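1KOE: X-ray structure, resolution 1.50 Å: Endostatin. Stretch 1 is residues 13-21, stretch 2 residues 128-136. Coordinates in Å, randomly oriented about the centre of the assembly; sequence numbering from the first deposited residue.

Stretch 1, residues 13-21: LSGGMRGIR
Stretch 2 128-136: YCETWRTET

The two stretches of endostatin, more than a hundred residues apart in sequence, meet in a compact backbone-to-backbone contact in which a glycine-rich segment wraps round one carbonyl, Trp132 O, and waters and a serine-glutamate pair secure the margins. The chains run in opposite senses: Gly16 CA lies 4.2 Å from Thr134 CA, and Gly19 CA 4.6 Å from Trp132 CA. Together they bury 476 Å².

Trp132 O accepts two hydrogen bonds, from Met17 N and from Gly19 N, each at 2.9 Å. Residues 129-132 all have positive phi (47 to 59°) and psi of 40 to 56°, a left-handed, weakly bonded helical turn closed by Trp132 N to Tyr128 O at 2.9 Å and Arg133 N to Cys129 O at 3.0 Å, and Trp132 O, at the end of this turn, faces the first stretch. That stretch answers with Met17 at phi/psi -107/12, Arg18 at 70/35 and Gly19 at 75/-177; the positive phi of Gly19 by itself favours glycine. Gly19 CA lies 3.4 Å from Thr131 O in a CA-H...O contact, and Arg133 CG packs 3.9 Å from Gly19 CA.

Gly15 (-70/-17) is buried where a side chain would not fit: an ideal CB would point toward the second stretch, 2.6 Å from Cys129 SG and 2.8 Å from Thr134 O, a clash with both. Its carbonyl Gly15 O lies at the edge of the Trp132 ring, near the ring plane, and 3.1 Å from Trp132 CA in another CA-H...O contact. At Gly16 (-88/87) a CB would be tight, 3.5 Å from Glu135 CB.

Trp132 (chi1 m, chi2 107°) gives up 107 Å² to the contact, the largest share. Met17, extended as m, t, t, brings CE to 3.7 Å from Trp132 CE3, while SD sits 5.0 Å from the centroid of the five-membered ring, oblique to it. A flexible, apolar thioether suits this buried place beside an indole.

At one margin Ser14 (chi1 p) donates from OG to Glu135 OE1 at 3.0 Å and accepts from Gly16 N at 3.2 Å, its small hydroxyl bracing the loop. The Glu135 CA-to-CB bond points toward the first stretch, and its side chain (p, t, chi3 70°) places OE1 beside Ser14 OG; water 1 joins OE1 (2.6 Å) to Gly16 O (2.9 Å). Water 2 links Arg18 N (3.0 Å) to Arg133 O (2.9 Å), and water 3 links Ile20 N to Thr131 OG1, both 2.9 Å away. The Arg18 and Arg133 CA-to-CB bonds point away, as suits charged, exposed residues.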

ATOM      1  N   LEU A  13       4.309 -10.118  -2.030  1.00  9.68           N
ATOM      2  CA  LEU A  13       3.855 -10.543  -3.343  1.00  8.42           C
ATOM      3  C   LEU A  13       4.789  -9.986  -4.392  1.00  7.98           C
ATOM      4  O   LEU A  13       5.379  -8.924  -4.206  1.00  8.15           O
ATOM      5  CB  LEU A  13       2.453  -9.993  -3.615  1.00 11.10           C
ATOM      6  CG  LEU A  13       1.249 -10.546  -2.821  1.00 13.54           C
ATOM      7  CD1 LEU A  13      -0.027  -9.874  -3.340  1.00 15.50           C
ATOM      8  CD2 LEU A  13       1.146 -12.043  -2.984  1.00 14.35           C
ATOM      9  N   SER A  14       4.957 -10.722  -5.480  1.00  9.42           N
ATOM     10  CA  SER A  14       5.765 -10.231  -6.594  1.00  9.11           C
ATOM     11  C   SER A  14       4.808  -9.334  -7.402  1.00  9.32           C
ATOM     12  O   SER A  14       3.647  -9.161  -7.027  1.00 10.06           O
ATOM     13  CB  SER A  14       6.226 -11.403  -7.467  1.00 10.20           C
ATOM     14  OG  SER A  14       5.132 -11.976  -8.167  1.00 10.67           O
ATOM     15  N   GLY A  15       5.276  -8.803  -8.526  1.00  7.94           N
ATOM     16  CA  GLY A  15       4.433  -7.964  -9.349  1.00  8.69           C
ATOM     17  C   GLY A  15       3.310  -8.726 -10.047  1.00  9.35           C
ATOM     18  O   GLY A  15       2.384  -8.104 -10.560  1.00 11.59           O
ATOM     19  N   GLY A  16       3.416 -10.055 -10.116  1.00  8.17           N
ATOM     20  CA  GLY A  16       2.377 -10.866 -10.747  1.00 10.98           C
ATOM     21  C   GLY A  16       1.337 -11.207  -9.697  1.00 10.16           C
ATOM     22  O   GLY A  16       1.415 -12.261  -9.060  1.00 11.38           O
ATOM     23  N   MET A  17       0.358 -10.314  -9.526  1.00 10.00           N
ATOM     24  CA  MET A  17      -0.690 -10.463  -8.502  1.00  9.58           C
ATOM     25  C   MET A  17      -2.052 -10.837  -9.053  1.00 11.76           C
ATOM     26  O   MET A  17      -3.044 -10.785  -8.319  1.00  9.48           O
ATOM     27  CB  MET A  17      -0.871  -9.134  -7.765  1.00  9.96           C
ATOM     28  CG  MET A  17       0.396  -8.564  -7.163  1.00 12.59           C
ATOM     29  SD  MET A  17       0.026  -6.988  -6.402  1.00 14.27           S
ATOM     30  CE  MET A  17       1.693  -6.323  -6.120  1.00 16.15           C
ATOM     31  N   ARG A  18      -2.086 -11.215 -10.330  1.00 12.28           N
ATOM     32  CA  ARG A  18      -3.327 -11.541 -11.043  1.00 11.91           C
ATOM     33  C   ARG A  18      -4.102 -10.244 -11.243  1.00 12.08           C
ATOM     34  O   ARG A  18      -5.345 -10.217 -11.220  1.00 12.85           O
ATOM     35  CB  ARG A  18      -4.172 -12.575 -10.294  1.00 11.17           C
ATOM     36  CG  ARG A  18      -3.496 -13.940 -10.182  1.00 17.34           C
ATOM     37  CD  ARG A  18      -4.494 -15.060  -9.850  1.00 21.82           C
ATOM     38  NE  ARG A  18      -4.813 -15.106  -8.428  1.00 36.87           N
ATOM     39  N   GLY A  19      -3.350  -9.166 -11.456  1.00  8.74           N
ATOM     40  CA  GLY A  19      -3.928  -7.863 -11.672  1.00  7.52           C
ATOM     41  C   GLY A  19      -4.455  -7.218 -10.403  1.00  7.97           C
ATOM     42  O   GLY A  19      -4.367  -7.790  -9.314  1.00  8.74           O
ATOM     43  N   ILE A  20      -5.046  -6.036 -10.560  1.00  9.58           N
ATOM     44  CA  ILE A  20      -5.596  -5.322  -9.431  1.00  8.21           C
ATOM     45  C   ILE A  20      -6.796  -6.089  -8.828  1.00  8.75           C
ATOM     46  O   ILE A  20      -7.033  -6.006  -7.631  1.00  7.94           O
ATOM     47  CB  ILE A  20      -5.954  -3.878  -9.819  1.00 12.87           C
ATOM     48  CG1 ILE A  20      -6.172  -3.039  -8.545  1.00 13.81           C
ATOM     49  CG2 ILE A  20      -7.156  -3.862 -10.762  1.00 14.12           C
ATOM     50  CD1 ILE A  20      -4.883  -2.810  -7.756  1.00 13.09           C
ATOM     51  N   ARG A  21      -7.554  -6.828  -9.648  1.00  8.52           N
ATOM     52  CA  ARG A  21      -8.674  -7.616  -9.112  1.00  8.29           C
ATOM     53  C   ARG A  21      -8.120  -8.671  -8.138  1.00  8.10           C
ATOM     54  O   ARG A  21      -8.730  -8.945  -7.104  1.00 10.27           O
ATOM     55  CB  ARG A  21      -9.474  -8.300 -10.240  1.00  9.85           C
ATOM     56  CG  ARG A  21     -10.218  -7.331 -11.144  1.00 13.49           C
ATOM     57  CD  ARG A  21     -10.859  -8.042 -12.319  1.00 12.24           C
ATOM     58  NE  ARG A  21     -11.810  -7.160 -12.996  1.00 15.33           N
ATOM     59  CZ  ARG A  21     -12.432  -7.447 -14.144  1.00 15.84           C
ATOM     60  NH1 ARG A  21     -12.205  -8.606 -14.754  1.00 14.08           N
ATOM     61  NH2 ARG A  21     -13.287  -6.573 -14.674  1.00 17.98           N
ATOM     62  N   TYR A 128       4.279  -0.202 -13.375  1.00  8.72           N
ATOM     63  CA  TYR A 128       3.332  -0.855 -12.497  1.00 10.84           C
ATOM     64  C   TYR A 128       3.146  -2.329 -12.852  1.00  9.39           C
ATOM     65  O   TYR A 128       2.064  -2.909 -12.705  1.00  8.37           O
ATOM     66  CB  TYR A 128       2.009  -0.084 -12.350  1.00 11.87           C
ATOM     67  CG  TYR A 128       1.154   0.159 -13.579  1.00  8.78           C
ATOM     68  CD1 TYR A 128       1.435  -0.436 -14.816  1.00 11.39           C
ATOM     69  CD2 TYR A 128       0.040   0.995 -13.482  1.00  8.95           C
ATOM     70  CE1 TYR A 128       0.606  -0.193 -15.931  1.00 12.07           C
ATOM     71  CE2 TYR A 128      -0.783   1.247 -14.574  1.00 11.41           C
ATOM     72  CZ  TYR A 128      -0.499   0.648 -15.793  1.00 17.30           C
ATOM     73  OH  TYR A 128      -1.346   0.875 -16.852  1.00 16.79           O
ATOM     74  N   CYS A 129       4.260  -2.942 -13.267  1.00  8.27           N
ATOM     75  CA  CYS A 129       4.312  -4.361 -13.619  1.00  8.39           C
ATOM     76  C   CYS A 129       3.173  -4.802 -14.537  1.00  7.82           C
ATOM     77  O   CYS A 129       2.559  -5.839 -14.309  1.00  8.83           O
ATOM     78  CB  CYS A 129       4.361  -5.210 -12.350  1.00  9.42           C
ATOM     79  SG  CYS A 129       5.847  -4.886 -11.351  1.00  8.90           S
ATOM     80  N   GLU A 130       2.911  -3.996 -15.566  1.00  8.61           N
ATOM     81  CA  GLU A 130       1.854  -4.271 -16.533  1.00 11.70           C
ATOM     82  C   GLU A 130       0.538  -4.502 -15.778  1.00 11.52           C
ATOM     83  O   GLU A 130      -0.143  -5.529 -15.917  1.00 11.15           O
ATOM     84  CB  GLU A 130       2.280  -5.443 -17.416  1.00 12.76           C
ATOM     85  CG  GLU A 130       3.578  -5.074 -18.173  1.00 24.58           C
ATOM     86  CD  GLU A 130       4.287  -6.237 -18.849  1.00 39.48           C
ATOM     87  OE1 GLU A 130       3.677  -7.315 -19.034  1.00 42.95           O
ATOM     88  OE2 GLU A 130       5.475  -6.048 -19.200  1.00 49.08           O
ATOM     89  N   THR A 131       0.212  -3.483 -14.990  1.00  9.46           N
ATOM     90  CA  THR A 131      -0.950  -3.455 -14.120  1.00  9.65           C
ATOM     91  C   THR A 131      -1.021  -4.698 -13.226  1.00 10.00           C
ATOM     92  O   THR A 131      -2.057  -5.342 -13.069  1.00 10.46           O
ATOM     93  CB  THR A 131      -2.278  -3.051 -14.853  1.00 15.01           C
ATOM     94  OG1 THR A 131      -3.291  -2.738 -13.879  1.00 18.73           O
ATOM     95  CG2 THR A 131      -2.764  -4.124 -15.788  1.00 12.06           C
ATOM     96  N   TRP A 132       0.132  -5.006 -12.624  1.00  8.83           N
ATOM     97  CA  TRP A 132       0.303  -6.100 -11.667  1.00  7.33           C
ATOM     98  C   TRP A 132      -0.030  -7.474 -12.199  1.00  9.24           C
ATOM     99  O   TRP A 132      -0.571  -8.330 -11.496  1.00  9.17           O
ATOM    100  CB  TRP A 132      -0.464  -5.771 -10.375  1.00  6.91           C
ATOM    101  CG  TRP A 132      -0.171  -4.363  -9.937  1.00  7.44           C
ATOM    102  CD1 TRP A 132      -1.005  -3.281 -10.017  1.00  8.91           C
ATOM    103  CD2 TRP A 132       1.100  -3.857  -9.496  1.00  9.25           C
ATOM    104  NE1 TRP A 132      -0.332  -2.130  -9.664  1.00  9.46           N
ATOM    105  CE2 TRP A 132       0.961  -2.454  -9.340  1.00  9.60           C
ATOM    106  CE3 TRP A 132       2.342  -4.456  -9.224  1.00  9.02           C
ATOM    107  CZ2 TRP A 132       2.026  -1.641  -8.921  1.00 10.78           C
ATOM    108  CZ3 TRP A 132       3.392  -3.652  -8.812  1.00  8.88           C
ATOM    109  CH2 TRP A 132       3.231  -2.264  -8.666  1.00  9.58           C
ATOM    110  N   ARG A 133       0.370  -7.699 -13.442  1.00  8.34           N
ATOM    111  CA  ARG A 133       0.127  -8.970 -14.082  1.00 10.31           C
ATOM    112  C   ARG A 133       1.396  -9.769 -14.385  1.00 13.63           C
ATOM    113  O   ARG A 133       1.320 -10.963 -14.686  1.00 17.45           O
ATOM    114  CB  ARG A 133      -0.689  -8.764 -15.368  1.00 12.83           C
ATOM    115  CG  ARG A 133      -2.127  -8.340 -15.111  1.00 13.79           C
ATOM    116  CD  ARG A 133      -2.960  -8.378 -16.390  1.00 21.22           C
ATOM    117  NE  ARG A 133      -4.351  -8.058 -16.073  1.00 39.86           N
ATOM    118  CZ  ARG A 133      -5.056  -7.084 -16.650  1.00 53.84           C
ATOM    119  NH1 ARG A 133      -4.508  -6.333 -17.609  1.00 52.16           N
ATOM    120  NH2 ARG A 133      -6.265  -6.778 -16.179  1.00 58.09           N
ATOM    121  N   THR A 134       2.563  -9.160 -14.228  1.00 10.29           N
ATOM    122  CA  THR A 134       3.778  -9.883 -14.536  1.00 10.70           C
ATOM    123  C   THR A 134       4.821  -9.833 -13.437  1.00  7.92           C
ATOM    124  O   THR A 134       4.903  -8.852 -12.696  1.00 12.00           O
ATOM    125  CB  THR A 134       4.425  -9.334 -15.832  1.00 12.98           C
ATOM    126  OG1 THR A 134       5.486 -10.216 -16.253  1.00 14.76           O
ATOM    127  CG2 THR A 134       4.983  -7.933 -15.596  1.00 11.47           C
ATOM    128  N   GLU A 135       5.585 -10.911 -13.317  1.00  8.88           N
ATOM    129  CA  GLU A 135       6.673 -10.975 -12.355  1.00 11.22           C
ATOM    130  C   GLU A 135       8.007 -11.212 -13.098  1.00 12.64           C
ATOM    131  O   GLU A 135       9.002 -11.633 -12.498  1.00 14.03           O
ATOM    132  CB  GLU A 135       6.422 -12.043 -11.280  1.00 12.02           C
ATOM    133  CG  GLU A 135       6.307 -13.500 -11.765  1.00 13.79           C
ATOM    134  CD  GLU A 135       6.492 -14.472 -10.605  1.00 24.86           C
ATOM    135  OE1 GLU A 135       5.598 -14.536  -9.735  1.00 25.32           O
ATOM    136  OE2 GLU A 135       7.548 -15.141 -10.532  1.00 26.85           O
ATOM    137  N   THR A 136       8.031 -10.904 -14.393  1.00 11.26           N
ATOM    138  CA  THR A 136       9.243 -11.069 -15.201  1.00 12.66           C
ATOM    139  C   THR A 136      10.341 -10.124 -14.687  1.00 13.21           C
ATOM    140  O   THR A 136      10.033  -9.017 -14.204  1.00 13.27           O
ATOM    141  CB  THR A 136       8.954 -10.796 -16.693  1.00 16.48           C
ATOM    142  OG1 THR A 136      10.079 -11.202 -17.479  1.00 32.58           O
ATOM    143  CG2 THR A 136       8.686  -9.329 -16.935  1.00 15.77           C
TER
HETATM  144  O   HOH W   1       2.969 -14.536  -9.885  1.00 23.10           O
HETATM  145  O   HOH W   2      -0.148 -12.060 -12.435  1.00 19.39           O
HETATM  146  O   HOH W   3      -5.025  -5.012 -13.317  1.00 17.19           O